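Local coordinates for protein amidohydrolase (Brucella melitensis biovar Abortus, PDB 4F0L) that probably acts as a metal-dependent deaminase of the amidohydrolase superfamily, with an iron(III) ion bound in its TIM-barrel active site, at residues Thr230-Glu244 / Gln268-His281. Numbering follows the deposited sequence.
With FE (Fe (III) ion), chain E.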
loop_
_atom_site.group_PDB
_atom_site.type_symbol
_atom_site.label_atom_id
_atom_site.label_comp_id
_atom_site.label_asym_id
_atom_site.label_seq_id
_atom_site.Cartn_x
_atom_site.Cartn_y
_atom_site.Cartn_z
ATOM N N THR B 230 33.429 7.625 12.470
ATOM C CA THR B 230 32.440 8.112 13.432
ATOM C C THR B 230 33.024 9.137 14.439
ATOM O O THR B 230 32.320 9.640 15.312
ATOM C CB THR B 230 31.743 6.923 14.135
ATOM O OG1 THR B 230 32.705 6.115 14.804
ATOM C CG2 THR B 230 31.058 6.034 13.114
ATOM N N GLN B 231 34.308 9.456 14.288
ATOM C CA GLN B 231 34.965 10.483 15.074
ATOM C C GLN B 231 35.141 11.772 14.266
ATOM O O GLN B 231 35.498 12.797 14.835
ATOM C CB GLN B 231 36.336 9.968 15.613
ATOM N N LEU B 232 34.864 11.745 12.962
ATOM C CA LEU B 232 35.097 12.935 12.129
ATOM C C LEU B 232 34.263 14.129 12.537
ATOM O O LEU B 232 34.757 15.250 12.560
ATOM C CB LEU B 232 34.821 12.662 10.650
ATOM C CG LEU B 232 35.850 11.879 9.866
ATOM C CD1 LEU B 232 35.315 11.731 8.443
ATOM C CD2 LEU B 232 37.252 12.534 9.891
ATOM N N LEU B 233 32.987 13.888 12.819
ATOM C CA LEU B 233 32.030 14.922 13.142
ATOM C C LEU B 233 31.250 14.402 14.358
ATOM O O LEU B 233 30.125 13.898 14.222
ATOM C CB LEU B 233 31.094 15.189 11.946
ATOM C CG LEU B 233 31.754 15.775 10.681
ATOM C CD1 LEU B 233 30.842 15.655 9.448
ATOM C CD2 LEU B 233 32.264 17.214 10.897
ATOM N N PRO B 234 31.876 14.486 15.548
ATOM C CA PRO B 234 31.344 13.837 16.741
ATOM C C PRO B 234 30.007 14.380 17.199
ATOM O O PRO B 234 29.318 13.710 17.950
ATOM C CB PRO B 234 32.432 14.074 17.795
ATOM C CG PRO B 234 33.200 15.279 17.302
ATOM C CD PRO B 234 33.163 15.169 15.809
ATOM N N ASP B 235 29.619 15.565 16.749
ATOM C CA ASP B 235 28.332 16.113 17.164
ATOM C C ASP B 235 27.241 15.929 16.116
ATOM O O ASP B 235 26.130 16.415 16.288
ATOM C CB ASP B 235 28.470 17.580 17.528
ATOM C CG ASP B 235 29.479 17.796 18.658
ATOM O OD1 ASP B 235 29.410 17.057 19.667
ATOM O OD2 ASP B 235 30.329 18.692 18.529
ATOM N N ALA B 236 27.534 15.221 15.042
ATOM C CA ALA B 236 26.571 15.092 13.952
ATOM C C ALA B 236 26.115 13.628 13.877
ATOM O O ALA B 236 26.773 12.744 14.434
ATOM C CB ALA B 236 27.218 15.542 12.638
ATOM N N PRO B 237 25.014 13.364 13.161
ATOM C CA PRO B 237 24.549 11.973 13.055
ATOM C C PRO B 237 25.506 10.916 12.484
ATOM O O PRO B 237 26.349 11.217 11.642
ATOM C CB PRO B 237 23.304 12.074 12.154
ATOM C CG PRO B 237 22.798 13.471 12.369
ATOM C CD PRO B 237 24.042 14.314 12.597
ATOM N N VAL B 238 25.305 9.684 12.936
ATOM C CA VAL B 238 25.918 8.500 12.345
ATOM C C VAL B 238 24.789 7.514 11.947
ATOM O O VAL B 238 23.977 7.133 12.785
ATOM C CB VAL B 238 26.844 7.811 13.351
ATOM C CG1 VAL B 238 27.477 6.533 12.758
ATOM C CG2 VAL B 238 27.894 8.793 13.865
ATOM N N HIS B 239 24.738 7.140 10.678
ATOM C CA HIS B 239 23.791 6.137 10.176
ATOM C C HIS B 239 24.533 4.941 9.648
ATOM O O HIS B 239 25.632 5.083 9.089
ATOM C CB HIS B 239 22.944 6.719 9.068
ATOM C CG HIS B 239 21.922 7.701 9.535
ATOM N ND1 HIS B 239 20.667 7.748 9.005
ATOM C CD2 HIS B 239 21.993 8.724 10.468
ATOM C CE1 HIS B 239 19.971 8.696 9.610
ATOM N NE2 HIS B 239 20.769 9.304 10.505
ATOM N N ILE B 240 23.944 3.765 9.814
ATOM C CA ILE B 240 24.547 2.509 9.353
ATOM C C ILE B 240 23.462 1.494 9.068
ATOM O O ILE B 240 22.535 1.384 9.847
ATOM C CB ILE B 240 25.536 1.964 10.424
ATOM C CG1 ILE B 240 26.196 0.662 9.981
ATOM C CG2 ILE B 240 24.847 1.752 11.770
ATOM C CD1 ILE B 240 27.511 0.362 10.675
ATOM N N HIS B 241 23.585 0.728 7.977
ATOM C CA HIS B 241 22.693 -0.418 7.743
ATOM C C HIS B 241 23.078 -1.502 8.711
ATOM O O HIS B 241 24.237 -1.877 8.772
ATOM C CB HIS B 241 22.845 -1.054 6.338
ATOM C CG HIS B 241 22.353 -0.215 5.175
ATOM N ND1 HIS B 241 23.143 0.089 4.111
ATOM C CD2 HIS B 241 21.081 0.296 4.876
ATOM C CE1 HIS B 241 22.421 0.815 3.207
ATOM N NE2 HIS B 241 21.167 0.940 3.682
ATOM N N VAL B 242 22.127 -2.064 9.446
ATOM C CA VAL B 242 22.451 -3.213 10.271
ATOM C C VAL B 242 21.303 -4.253 10.397
ATOM O O VAL B 242 20.120 -3.911 10.550
ATOM C CB VAL B 242 22.997 -2.742 11.654
ATOM C CG1 VAL B 242 21.951 -1.962 12.425
ATOM C CG2 VAL B 242 23.462 -3.929 12.447
ATOM N N ALA B 243 21.661 -5.540 10.310
ATOM C CA ALA B 243 20.719 -6.624 10.582
ATOM C C ALA B 243 19.481 -6.659 9.650
ATOM O O ALA B 243 18.399 -7.104 10.042
ATOM C CB ALA B 243 20.302 -6.581 12.038
ATOM N N GLU B 244 19.675 -6.246 8.402
ATOM C CA GLU B 244 18.579 -6.190 7.427
ATOM C C GLU B 244 18.116 -7.575 6.950
ATOM O O GLU B 244 16.889 -7.823 6.843
ATOM C CB GLU B 244 18.932 -5.312 6.206
ATOM C CG GLU B 244 17.747 -5.182 5.238
ATOM C CD GLU B 244 18.040 -4.379 3.972
ATOM O OE1 GLU B 244 17.123 -4.189 3.130
ATOM O OE2 GLU B 244 19.179 -3.912 3.813
ATOM N N GLN B 268 30.816 0.218 20.023
ATOM C CA GLN B 268 30.695 1.656 19.833
ATOM C C GLN B 268 29.830 2.203 20.955
ATOM O O GLN B 268 28.984 1.501 21.513
ATOM C CB GLN B 268 30.077 1.965 18.470
ATOM C CG GLN B 268 30.970 1.642 17.285
ATOM C CD GLN B 268 32.176 2.571 17.185
ATOM O OE1 GLN B 268 32.104 3.756 17.531
ATOM N NE2 GLN B 268 33.300 2.033 16.724
ATOM N N ASP B 269 30.063 3.464 21.293
ATOM C CA ASP B 269 29.213 4.192 22.239
ATOM C C ASP B 269 27.916 4.644 21.542
ATOM O O ASP B 269 27.806 5.800 21.109
ATOM C CB ASP B 269 29.994 5.408 22.766
ATOM C CG ASP B 269 29.286 6.114 23.907
ATOM O OD1 ASP B 269 28.425 5.490 24.569
ATOM O OD2 ASP B 269 29.598 7.303 24.141
ATOM N N VAL B 270 26.946 3.743 21.410
ATOM C CA VAL B 270 25.734 4.026 20.608
ATOM C C VAL B 270 24.797 4.908 21.422
ATOM O O VAL B 270 24.539 4.621 22.571
ATOM C CB VAL B 270 25.038 2.727 20.158
ATOM C CG1 VAL B 270 23.748 3.003 19.366
ATOM C CG2 VAL B 270 25.988 1.895 19.301
ATOM N N THR B 271 24.329 6.002 20.834
ATOM C CA THR B 271 23.396 6.944 21.491
ATOM C C THR B 271 22.334 7.401 20.459
ATOM O O THR B 271 22.278 6.860 19.379
ATOM C CB THR B 271 24.135 8.183 22.020
ATOM O OG1 THR B 271 24.692 8.875 20.906
ATOM C CG2 THR B 271 25.246 7.844 22.981
ATOM N N ALA B 272 21.525 8.405 20.809
ATOM C CA ALA B 272 20.565 9.038 19.909
ATOM C C ALA B 272 21.237 9.707 18.699
ATOM O O ALA B 272 20.566 10.118 17.753
ATOM C CB ALA B 272 19.700 10.053 20.686
ATOM N N ARG B 273 22.566 9.813 18.732
ATOM C CA ARG B 273 23.340 10.298 17.587
ATOM C C ARG B 273 23.252 9.284 16.427
ATOM O O ARG B 273 23.457 9.639 15.260
ATOM C CB ARG B 273 24.793 10.498 18.053
ATOM C CG ARG B 273 25.781 10.999 17.043
ATOM C CD ARG B 273 27.220 10.811 17.549
ATOM N NE ARG B 273 28.116 11.184 16.464
ATOM C CZ ARG B 273 29.289 10.643 16.195
ATOM N NH1 ARG B 273 29.795 9.696 16.956
ATOM N NH2 ARG B 273 29.955 11.074 15.126
ATOM N N TRP B 274 22.991 8.023 16.783
ATOM C CA TRP B 274 23.012 6.920 15.844
ATOM C C TRP B 274 21.634 6.599 15.361
ATOM O O TRP B 274 20.673 6.653 16.147
ATOM C CB TRP B 274 23.608 5.674 16.476
ATOM C CG TRP B 274 25.096 5.768 16.749
ATOM C CD1 TRP B 274 25.772 6.603 17.656
ATOM C CD2 TRP B 274 26.148 4.991 16.108
ATOM N NE1 TRP B 274 27.128 6.389 17.601
ATOM C CE2 TRP B 274 27.422 5.435 16.712
ATOM C CE3 TRP B 274 26.169 4.004 15.134
ATOM C CZ2 TRP B 274 28.645 4.905 16.319
ATOM C CZ3 TRP B 274 27.415 3.478 14.740
ATOM C CH2 TRP B 274 28.618 3.908 15.332
ATOM N N CYS B 275 21.553 6.273 14.063
ATOM C CA CYS B 275 20.354 5.728 13.454
ATOM C C CYS B 275 20.718 4.393 12.772
ATOM O O CYS B 275 21.586 4.345 11.888
ATOM C CB CYS B 275 19.747 6.688 12.438
ATOM S SG CYS B 275 18.212 6.057 11.697
ATOM N N LEU B 276 20.107 3.313 13.246
ATOM C CA LEU B 276 20.449 1.992 12.725
ATOM C C LEU B 276 19.373 1.675 11.751
ATOM O O LEU B 276 18.213 1.545 12.126
ATOM C CB LEU B 276 20.495 0.939 13.834
ATOM C CG LEU B 276 21.342 1.229 15.069
ATOM C CD1 LEU B 276 21.483 -0.034 15.941
ATOM C CD2 LEU B 276 22.684 1.833 14.691
ATOM N N ILE B 277 19.755 1.574 10.492
ATOM C CA ILE B 277 18.808 1.379 9.395
ATOM C C ILE B 277 18.377 -0.105 9.319
ATOM O O ILE B 277 19.208 -1.023 9.364
ATOM C CB ILE B 277 19.397 1.844 8.044
ATOM C CG1 ILE B 277 19.986 3.257 8.180
ATOM C CG2 ILE B 277 18.315 1.835 6.947
ATOM C CD1 ILE B 277 18.941 4.317 8.527
ATOM N N HIS B 278 17.066 -0.312 9.207
ATOM C CA HIS B 278 16.435 -1.645 9.252
ATOM C C HIS B 278 16.381 -2.246 10.630
ATOM O O HIS B 278 15.285 -2.296 11.246
ATOM C CB HIS B 278 17.021 -2.619 8.208
ATOM C CG HIS B 278 17.065 -2.041 6.820
ATOM N ND1 HIS B 278 15.959 -1.601 6.192
ATOM C CD2 HIS B 278 18.140 -1.798 5.958
ATOM C CE1 HIS B 278 16.294 -1.115 4.980
ATOM N NE2 HIS B 278 17.640 -1.217 4.845
ATOM N N ALA B 279 17.529 -2.714 11.140
ATOM C CA ALA B 279 17.574 -3.378 12.438
ATOM C C ALA B 279 16.460 -4.425 12.482
ATOM O O ALA B 279 15.804 -4.590 13.504
ATOM C CB ALA B 279 17.386 -2.378 13.570
ATOM N N THR B 280 16.283 -5.150 11.367
ATOM C CA THR B 280 15.119 -6.009 11.171
ATOM C C THR B 280 15.188 -7.316 11.965
ATOM O O THR B 280 14.149 -7.787 12.444
ATOM C CB THR B 280 14.945 -6.343 9.691
ATOM O OG1 THR B 280 14.991 -5.112 8.949
ATOM C CG2 THR B 280 13.633 -7.136 9.431
ATOM N N HIS B 281 16.377 -7.880 12.113
ATOM C CA HIS B 281 16.535 -9.141 12.806
ATOM C C HIS B 281 17.287 -8.895 14.084
ATOM O O HIS B 281 18.530 -8.885 14.121
ATOM C CB HIS B 281 17.229 -10.182 11.909
ATOM C CG HIS B 281 16.522 -10.394 10.594
ATOM N ND1 HIS B 281 15.500 -11.264 10.447
ATOM C CD2 HIS B 281 16.670 -9.758 9.373
ATOM C CE1 HIS B 281 15.021 -11.196 9.189
ATOM N NE2 HIS B 281 15.735 -10.277 8.527
HETATM FE FE FE E . 19.342 1.495 2.299
HETATM O O HOH W 1 18.373 -0.383 2.815
HETATM O O HOH W 2 19.834 -0.019 0.673
#
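Val238 packs on Trp274 with CG1 over the six-membered ring, 3.6 Å from its centroid and 11° off the normal. Val238 CG1 stands anti to the backbone N (chi1 179°), which leaves CG2 over the guanidinium of Arg273, 3.3 Å from its CZ. Ile240 and Leu276 run side by side on the same face of the sheet, and Val242 CG1 meets Leu276 CB. On the other face, Cys275 CB sits over the centre of the His239 ring, whose NE2 bonds to the carbonyl of Ala379.

Strands 238-242 and 274-276 are parallel, with axes 4.7 Å apart. A ladder of backbone hydrogen bonds joins them from Val238 N to Arg273 O through to Val242 N to Ile277 O.

At one end, the extended side chain of Arg273 is held by the 230-237 loop. Arg273 NH1 and NH2 both bond to Thr230 O, NH2 at 2.8 Å. NH2 also reaches Leu233 O from above its carbonyl plane. Arg273 NE bonds to Ala236 O at 2.9 Å, so three carbonyls fix the guanidinium.

At the other end lies the metal site. His241 NE2 binds the iron(III) ion at 2.4 Å, with His65, His67, Asp329 and two waters completing the shell. The His278 ring lies beside His241, rim to rim, with planes nearly parallel but stepped. Glu244 lays its extended chain over one face of His278, with CG 3.7 Å from the ring centroid. His278 ND1 bonds to Glu304. Beyond His278, Ala243 O accepts from His281 N.

These are neighbouring strands of the TIM barrel, linked by helices 246-256 and 260-267 in a beta-alpha-beta crossover. Leu264 of helix 260-267 packs on Ile240 and Leu276. Strand 210-215 bonds to the 238-242 side, and strand 296-299 continues the sheet beyond 274-276.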